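Local coordinates for probable transcriptional regulatory protein NarL (Mycobacterium tuberculosis, PDB 3EUL), which probably regulates transcription of aerobic nitrate metabolism genes, binding their promoters together with DevR once phosphorylated by the sensor kinase NarS, at residues Pro25-Gly30 with Leu116-Thr121. Numbering follows the deposited sequence.
Sequences PLFREG and LLKDST
Lys118 lays its aliphatic chain and its ammonium group over one face of the Phe27 ring, at the phosphoacceptor end of this CheY-like receiver domain. The lysine follows directly on strand 114-117, an outer strand of the parallel sheet, while the phenylalanine belongs to the first turn of helix 25-38; the pair thus joins the start of the first helix of the (βα)5 fold to the loop after the last strand, far apart in sequence. The side chain of Phe27 leaves the helix with CG anti to the backbone N (chi1 -167°), which carries the ring across to the lysine. Beyond CG the lysine chain is fully extended, and it travels over the ring from the outer end inwards. Lys118 CG arrives 3.7 Å from Phe27 CZ, and Lys118 CD follows 3.9 Å from Phe27 CE1. Lys118 CE then lies almost exactly above the middle of the Phe27 ring, 3.9 Å from the centroid and 10° off the normal, a CH-pi contact. Further on, Lys118 NZ makes a cation-pi interaction 4.3 Å from the same centroid. The ammonium group has a stronger partner in Asp22, with which NZ forms a salt bridge, and a long, weak ion pair reaches Asp68, the probable phosphorylation site, unmodified here. This position matches the conserved lysine of receiver domains. Lys118 is itself the second residue of a type I turn from Leu117 to Ser120. There Leu117 O takes two bonds from one residue, from Ser120 N at 3.2 Å and from Ser120 OG at 2.6 Å, the hydroxyl lying in the carbonyl plane.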
# COMPACT_ATOMS: atom_id res chain seq x y z
N PRO A 25 -11.32 6.07 7.27
CA PRO A 25 -12.30 5.67 6.24
C PRO A 25 -12.33 6.57 5.01
O PRO A 25 -12.25 6.07 3.90
CB PRO A 25 -13.64 5.76 6.97
CG PRO A 25 -13.30 5.60 8.41
CD PRO A 25 -11.94 6.14 8.62
N LEU A 26 -12.40 7.88 5.21
CA LEU A 26 -12.47 8.84 4.10
C LEU A 26 -11.20 8.93 3.24
O LEU A 26 -11.27 9.15 2.04
CB LEU A 26 -12.85 10.20 4.64
CG LEU A 26 -14.27 10.28 5.24
CD1 LEU A 26 -14.56 11.69 5.72
CD2 LEU A 26 -15.31 9.83 4.25
N PHE A 27 -10.02 8.76 3.85
CA PHE A 27 -8.81 8.64 3.04
C PHE A 27 -8.81 7.34 2.26
O PHE A 27 -8.52 7.34 1.08
CB PHE A 27 -7.51 8.73 3.84
CG PHE A 27 -6.31 8.90 2.96
CD1 PHE A 27 -5.94 10.16 2.53
CD2 PHE A 27 -5.61 7.80 2.49
CE1 PHE A 27 -4.86 10.33 1.69
CE2 PHE A 27 -4.53 7.97 1.61
CZ PHE A 27 -4.17 9.23 1.22
N ARG A 28 -9.11 6.23 2.92
CA ARG A 28 -9.22 4.94 2.23
C ARG A 28 -10.24 4.97 1.06
O ARG A 28 -9.92 4.55 -0.07
CB ARG A 28 -9.56 3.84 3.22
CG ARG A 28 -9.14 2.44 2.73
CD ARG A 28 -9.49 1.35 3.71
NE ARG A 28 -10.88 1.37 4.13
CZ ARG A 28 -11.36 1.73 5.33
NH1 ARG A 28 -10.59 2.16 6.33
NH2 ARG A 28 -12.67 1.68 5.54
N GLU A 29 -11.43 5.48 1.33
CA GLU A 29 -12.46 5.61 0.28
C GLU A 29 -11.95 6.45 -0.90
O GLU A 29 -12.21 6.15 -2.07
CB GLU A 29 -13.74 6.21 0.84
CG GLU A 29 -14.58 5.24 1.68
CD GLU A 29 -15.77 5.93 2.34
OE1 GLU A 29 -16.18 7.02 1.86
OE2 GLU A 29 -16.30 5.37 3.34
N GLY A 30 -11.18 7.49 -0.58
CA GLY A 30 -10.67 8.41 -1.58
C GLY A 30 -9.66 7.74 -2.47
O GLY A 30 -9.69 7.93 -3.68
N LEU A 116 5.19 7.18 -0.03
CA LEU A 116 4.49 8.30 -0.65
C LEU A 116 3.92 9.17 0.47
O LEU A 116 3.74 8.71 1.59
CB LEU A 116 3.33 7.80 -1.51
CG LEU A 116 3.66 6.70 -2.52
CD1 LEU A 116 2.36 6.10 -3.11
CD2 LEU A 116 4.56 7.31 -3.60
N LEU A 117 3.65 10.43 0.15
CA LEU A 117 3.05 11.36 1.09
C LEU A 117 1.56 11.50 0.86
O LEU A 117 1.11 11.33 -0.26
CB LEU A 117 3.73 12.72 0.97
CG LEU A 117 4.87 12.93 1.98
CD1 LEU A 117 5.69 11.67 2.24
CD2 LEU A 117 5.75 14.09 1.56
N LYS A 118 0.80 11.81 1.91
CA LYS A 118 -0.65 11.89 1.78
C LYS A 118 -1.11 13.13 0.99
O LYS A 118 -2.28 13.22 0.64
CB LYS A 118 -1.35 11.78 3.14
CG LYS A 118 -1.55 10.33 3.56
CD LYS A 118 -2.45 10.15 4.77
CE LYS A 118 -2.65 8.65 5.02
NZ LYS A 118 -3.68 8.35 6.06
N ASP A 119 -0.19 14.04 0.67
CA ASP A 119 -0.53 15.17 -0.21
C ASP A 119 -0.50 14.82 -1.70
O ASP A 119 -0.67 15.69 -2.55
CB ASP A 119 0.35 16.39 0.09
CG ASP A 119 1.79 16.22 -0.36
OD1 ASP A 119 2.19 15.11 -0.75
OD2 ASP A 119 2.53 17.22 -0.32
N SER A 120 -0.28 13.55 -2.03
CA SER A 120 -0.33 13.10 -3.41
C SER A 120 -1.69 13.35 -4.05
O SER A 120 -2.73 13.26 -3.41
CB SER A 120 0.01 11.61 -3.50
OG SER A 120 1.27 11.36 -2.90
N THR A 121 -1.65 13.67 -5.34
CA THR A 121 -2.85 13.84 -6.13
C THR A 121 -3.43 12.52 -6.59
O THR A 121 -2.79 11.48 -6.52
CB THR A 121 -2.55 14.66 -7.39
OG1 THR A 121 -1.60 13.96 -8.20
CG2 THR A 121 -1.99 16.04 -7.02